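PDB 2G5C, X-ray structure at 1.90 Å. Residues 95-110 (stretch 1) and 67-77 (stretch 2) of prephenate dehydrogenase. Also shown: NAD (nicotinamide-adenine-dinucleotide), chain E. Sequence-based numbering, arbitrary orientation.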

# COMPACT_ATOMS: atom_id res chain seq x y z
N GLN A 95 -24.36 -0.20 8.63
CA GLN A 95 -22.92 0.02 8.64
C GLN A 95 -22.31 -0.46 7.33
O GLN A 95 -21.10 -0.39 7.15
CB GLN A 95 -22.27 -0.74 9.80
CG GLN A 95 -22.56 -0.16 11.17
CD GLN A 95 -21.66 -0.75 12.25
OE1 GLN A 95 -21.98 -1.77 12.85
NE2 GLN A 95 -20.53 -0.10 12.48
N GLY A 96 -23.16 -0.97 6.44
CA GLY A 96 -22.69 -1.48 5.16
C GLY A 96 -21.65 -0.60 4.48
O GLY A 96 -21.71 0.62 4.58
N SER A 97 -20.69 -1.24 3.81
CA SER A 97 -19.62 -0.53 3.11
C SER A 97 -20.11 0.11 1.83
O SER A 97 -19.49 1.03 1.30
CB SER A 97 -18.47 -1.50 2.77
OG SER A 97 -17.87 -2.03 3.94
N VAL A 98 -21.22 -0.41 1.31
CA VAL A 98 -21.81 0.13 0.09
C VAL A 98 -23.18 0.72 0.37
O VAL A 98 -23.89 0.30 1.29
CB VAL A 98 -21.95 -0.96 -1.01
CG1 VAL A 98 -20.58 -1.55 -1.34
CG2 VAL A 98 -22.89 -2.06 -0.54
N LYS A 99 -23.55 1.72 -0.42
CA LYS A 99 -24.85 2.37 -0.28
C LYS A 99 -25.49 2.25 -1.66
O LYS A 99 -25.94 1.17 -2.03
CB LYS A 99 -24.65 3.84 0.12
CG LYS A 99 -23.97 4.04 1.48
CD LYS A 99 -24.95 4.01 2.67
CE LYS A 99 -25.52 2.62 2.97
NZ LYS A 99 -24.56 1.73 3.71
N GLY A 100 -25.51 3.34 -2.41
CA GLY A 100 -26.09 3.29 -3.74
C GLY A 100 -27.48 2.70 -3.79
O GLY A 100 -28.34 3.06 -2.98
N LYS A 101 -27.70 1.77 -4.72
CA LYS A 101 -29.00 1.13 -4.89
C LYS A 101 -29.54 0.49 -3.62
O LYS A 101 -30.76 0.43 -3.41
CB LYS A 101 -28.92 0.08 -6.00
CG LYS A 101 -30.27 -0.52 -6.35
CD LYS A 101 -30.18 -1.42 -7.57
CE LYS A 101 -31.57 -1.84 -8.03
NZ LYS A 101 -32.42 -0.66 -8.39
N LEU A 102 -28.64 0.00 -2.77
CA LEU A 102 -29.04 -0.64 -1.52
C LEU A 102 -29.90 0.27 -0.65
O LEU A 102 -30.82 -0.18 0.02
CB LEU A 102 -27.80 -1.06 -0.73
CG LEU A 102 -28.08 -1.58 0.68
CD1 LEU A 102 -28.73 -2.96 0.60
CD2 LEU A 102 -26.78 -1.64 1.47
N VAL A 103 -29.59 1.56 -0.66
CA VAL A 103 -30.33 2.51 0.15
C VAL A 103 -31.77 2.66 -0.32
O VAL A 103 -32.68 2.74 0.51
CB VAL A 103 -29.66 3.90 0.15
CG1 VAL A 103 -30.55 4.91 0.85
CG2 VAL A 103 -28.31 3.82 0.85
N TYR A 104 -31.99 2.70 -1.63
CA TYR A 104 -33.33 2.84 -2.17
C TYR A 104 -34.14 1.56 -1.98
O TYR A 104 -35.35 1.62 -1.75
CB TYR A 104 -33.27 3.22 -3.65
CG TYR A 104 -32.52 4.51 -3.90
CD1 TYR A 104 -32.96 5.71 -3.35
CD2 TYR A 104 -31.35 4.52 -4.66
CE1 TYR A 104 -32.24 6.89 -3.54
CE2 TYR A 104 -30.63 5.69 -4.86
CZ TYR A 104 -31.08 6.87 -4.29
OH TYR A 104 -30.36 8.03 -4.47
N ASP A 105 -33.49 0.41 -2.08
CA ASP A 105 -34.19 -0.85 -1.90
C ASP A 105 -34.63 -0.99 -0.45
O ASP A 105 -35.73 -1.48 -0.16
CB ASP A 105 -33.32 -2.04 -2.30
CG ASP A 105 -32.95 -2.04 -3.76
OD1 ASP A 105 -33.76 -1.55 -4.58
OD2 ASP A 105 -31.86 -2.54 -4.11
N LEU A 106 -33.77 -0.57 0.48
CA LEU A 106 -34.10 -0.66 1.89
C LEU A 106 -35.21 0.31 2.26
O LEU A 106 -36.04 0.01 3.13
CB LEU A 106 -32.85 -0.42 2.76
CG LEU A 106 -31.78 -1.51 2.64
CD1 LEU A 106 -30.65 -1.25 3.64
CD2 LEU A 106 -32.40 -2.87 2.91
N GLU A 107 -35.24 1.47 1.60
CA GLU A 107 -36.29 2.46 1.86
C GLU A 107 -37.62 1.92 1.35
O GLU A 107 -38.65 2.13 1.97
CB GLU A 107 -36.00 3.79 1.15
CG GLU A 107 -34.75 4.54 1.59
CD GLU A 107 -34.67 5.93 0.98
OE1 GLU A 107 -34.93 6.07 -0.24
OE2 GLU A 107 -34.36 6.89 1.71
N ASN A 108 -37.59 1.23 0.22
CA ASN A 108 -38.81 0.67 -0.36
C ASN A 108 -39.37 -0.48 0.47
O ASN A 108 -40.54 -0.83 0.35
CB ASN A 108 -38.57 0.17 -1.79
CG ASN A 108 -38.27 1.30 -2.76
OD1 ASN A 108 -38.81 2.39 -2.64
ND2 ASN A 108 -37.42 1.02 -3.74
N ILE A 109 -38.52 -1.08 1.31
CA ILE A 109 -38.93 -2.20 2.15
C ILE A 109 -39.27 -1.82 3.58
O ILE A 109 -40.22 -2.34 4.17
CB ILE A 109 -37.84 -3.29 2.19
CG1 ILE A 109 -37.63 -3.89 0.80
CG2 ILE A 109 -38.23 -4.39 3.18
CD1 ILE A 109 -36.51 -4.91 0.73
N LEU A 110 -38.49 -0.90 4.15
CA LEU A 110 -38.71 -0.48 5.53
C LEU A 110 -39.45 0.84 5.65
O LEU A 110 -39.95 1.18 6.72
CB LEU A 110 -37.38 -0.38 6.26
CG LEU A 110 -36.61 -1.70 6.37
CD1 LEU A 110 -35.24 -1.44 6.96
CD2 LEU A 110 -37.40 -2.68 7.22
PA NAD E . -17.97 -10.00 10.92
O1A NAD E . -17.08 -9.72 12.07
O2A NAD E . -17.63 -11.23 10.11
O5B NAD E . -19.45 -10.07 11.51
C5B NAD E . -20.52 -10.33 10.65
C4B NAD E . -21.62 -11.02 11.45
O4B NAD E . -22.63 -11.28 10.51
C3B NAD E . -21.21 -12.39 12.01
O3B NAD E . -21.31 -12.45 13.43
C2B NAD E . -22.13 -13.36 11.27
O2B NAD E . -22.48 -14.54 11.96
C1B NAD E . -23.27 -12.43 10.96
N9A NAD E . -24.25 -12.81 9.93
C8A NAD E . -24.04 -13.38 8.69
N7A NAD E . -25.23 -13.54 8.09
C5A NAD E . -26.20 -13.10 8.91
C6A NAD E . -27.60 -13.01 8.83
N6A NAD E . -28.25 -13.43 7.76
N1A NAD E . -28.33 -12.48 9.90
C2A NAD E . -27.67 -12.03 11.05
N3A NAD E . -26.29 -12.11 11.14
C4A NAD E . -25.58 -12.63 10.08
O3 NAD E . -18.04 -8.73 9.90
PN NAD E . -17.77 -7.19 10.28
O1N NAD E . -18.25 -6.96 11.65
O2N NAD E . -16.33 -6.90 10.03
O5D NAD E . -18.61 -6.28 9.24
C5D NAD E . -20.02 -6.31 9.20
C4D NAD E . -20.61 -5.27 8.21
O4D NAD E . -19.95 -4.02 8.37
C3D NAD E . -20.56 -5.58 6.71
O3D NAD E . -21.86 -5.36 6.16
C2D NAD E . -19.54 -4.62 6.12
O2D NAD E . -19.87 -4.21 4.79
C1D NAD E . -19.52 -3.49 7.14
N1N NAD E . -18.20 -2.81 7.36
C2N NAD E . -17.10 -3.60 7.67
C3N NAD E . -15.85 -3.00 7.89
C7N NAD E . -14.67 -3.87 8.22
O7N NAD E . -13.47 -3.25 8.43
N7N NAD E . -14.73 -5.18 8.33
C4N NAD E . -15.74 -1.59 7.79
C5N NAD E . -16.87 -0.80 7.47
C6N NAD E . -18.10 -1.43 7.26
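Stretch 2, residues 67-77: MLSSPVRTFRE

The apolar centre gathers around L102. L102 CD2 lies 3.7 Å from V72 CG1 and 3.9 Å from F75 CD2, so one branched leucine end meets both a compact valine and a broad ring. V98 CG2 also packs on V72 CG1, at 3.7 Å, and one turn along the helix L106 CD1 reaches F75 CD2 at 4.1 Å. Beside them G96 lets the chains come close: G96 CA is 3.7 Å from V72 CG2, and a CB there would clash with that methyl.

Stretch 2 leaves a strand at M67 and L68 and turns before the helix that includes F75 and R76. This helix runs in nearly the same direction as the helix carrying L102, D105 and L106: the axes cross at 24° and approach to 10.2 Å, a spacing that leaves room for side chains between them.

Farther along, the long branch of I109 reaches the neighbouring backbone, with I109 CD1 4.0 Å from R76 O. At the other end, Q95 sets its aliphatic CG 3.5 Å from M67 SE, while Q95 N makes a weak hydrogen bond to L68 O (3.1 Å).

At the polar edge, L102 CD1 covers one guanidinium face, 3.6 Å from R76 NH1, and the long side chain of R76 carries its charge to D105, forming a salt bridge (R76 NH2 to D105 OD2, 2.7 Å).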

# COMPACT_ATOMS: atom_id res chain seq x y z
N MSE A 67 -29.40 -1.54 14.12
CA MSE A 67 -28.15 -1.30 13.40
C MSE A 67 -27.75 -2.54 12.62
O MSE A 67 -27.23 -3.50 13.19
CB MSE A 67 -27.03 -0.93 14.38
CG MSE A 67 -25.66 -0.73 13.72
SE MSE A 67 -25.57 0.82 12.57
CE MSE A 67 -25.54 2.18 13.95
N LEU A 68 -27.99 -2.52 11.32
CA LEU A 68 -27.64 -3.63 10.45
C LEU A 68 -26.12 -3.70 10.36
O LEU A 68 -25.47 -2.79 9.82
CB LEU A 68 -28.27 -3.44 9.07
CG LEU A 68 -29.80 -3.35 9.09
CD1 LEU A 68 -30.31 -3.09 7.68
CD2 LEU A 68 -30.39 -4.65 9.63
N SER A 69 -25.56 -4.77 10.91
CA SER A 69 -24.11 -4.95 10.94
C SER A 69 -23.70 -6.32 10.43
O SER A 69 -22.64 -6.83 10.78
CB SER A 69 -23.63 -4.76 12.38
OG SER A 69 -24.20 -3.59 12.93
N SER A 70 -24.55 -6.91 9.60
CA SER A 70 -24.28 -8.21 9.01
C SER A 70 -23.80 -7.95 7.58
O SER A 70 -23.68 -6.80 7.16
CB SER A 70 -25.56 -9.05 9.00
OG SER A 70 -26.63 -8.35 8.38
N PRO A 71 -23.50 -9.01 6.81
CA PRO A 71 -23.05 -8.77 5.44
C PRO A 71 -24.12 -8.04 4.62
O PRO A 71 -25.32 -8.33 4.74
CB PRO A 71 -22.77 -10.18 4.93
CG PRO A 71 -22.26 -10.86 6.17
CD PRO A 71 -23.24 -10.40 7.22
N VAL A 72 -23.70 -7.09 3.80
CA VAL A 72 -24.65 -6.33 2.99
C VAL A 72 -25.58 -7.25 2.19
O VAL A 72 -26.74 -6.91 1.94
CB VAL A 72 -23.93 -5.36 2.02
CG1 VAL A 72 -24.91 -4.82 0.99
CG2 VAL A 72 -23.33 -4.21 2.81
N ARG A 73 -25.07 -8.41 1.79
CA ARG A 73 -25.88 -9.37 1.03
C ARG A 73 -27.11 -9.81 1.82
O ARG A 73 -28.09 -10.27 1.23
CB ARG A 73 -25.05 -10.61 0.69
CG ARG A 73 -24.13 -10.47 -0.51
CD ARG A 73 -24.90 -10.43 -1.83
NE ARG A 73 -24.01 -10.51 -2.99
CZ ARG A 73 -23.32 -11.59 -3.33
NH1 ARG A 73 -23.41 -12.70 -2.61
NH2 ARG A 73 -22.53 -11.56 -4.39
N THR A 74 -27.06 -9.68 3.14
CA THR A 74 -28.17 -10.11 3.99
C THR A 74 -29.18 -9.02 4.33
O THR A 74 -30.26 -9.31 4.86
CB THR A 74 -27.66 -10.70 5.32
OG1 THR A 74 -27.04 -9.66 6.10
CG2 THR A 74 -26.65 -11.81 5.06
N PHE A 75 -28.84 -7.78 4.03
CA PHE A 75 -29.71 -6.65 4.33
C PHE A 75 -31.11 -6.76 3.74
O PHE A 75 -32.10 -6.61 4.46
CB PHE A 75 -29.05 -5.35 3.87
CG PHE A 75 -27.89 -4.90 4.74
CD1 PHE A 75 -27.21 -5.82 5.54
CD2 PHE A 75 -27.48 -3.58 4.73
CE1 PHE A 75 -26.12 -5.42 6.32
CE2 PHE A 75 -26.40 -3.16 5.50
CZ PHE A 75 -25.72 -4.08 6.30
N ARG A 76 -31.21 -7.01 2.44
CA ARG A 76 -32.52 -7.09 1.80
C ARG A 76 -33.43 -8.17 2.39
O ARG A 76 -34.61 -7.93 2.63
CB ARG A 76 -32.35 -7.30 0.29
CG ARG A 76 -31.74 -6.10 -0.43
CD ARG A 76 -31.66 -6.33 -1.93
NE ARG A 76 -31.14 -5.17 -2.66
CZ ARG A 76 -29.87 -4.77 -2.65
NH1 ARG A 76 -28.96 -5.43 -1.94
NH2 ARG A 76 -29.50 -3.71 -3.36
N GLU A 77 -32.88 -9.36 2.63
CA GLU A 77 -33.65 -10.46 3.20
C GLU A 77 -34.10 -10.17 4.63
O GLU A 77 -35.24 -10.44 5.00
CB GLU A 77 -32.83 -11.75 3.19
CG GLU A 77 -31.46 -11.62 3.85
CD GLU A 77 -30.68 -12.92 3.88
OE1 GLU A 77 -31.03 -13.80 4.70
OE2 GLU A 77 -29.72 -13.06 3.09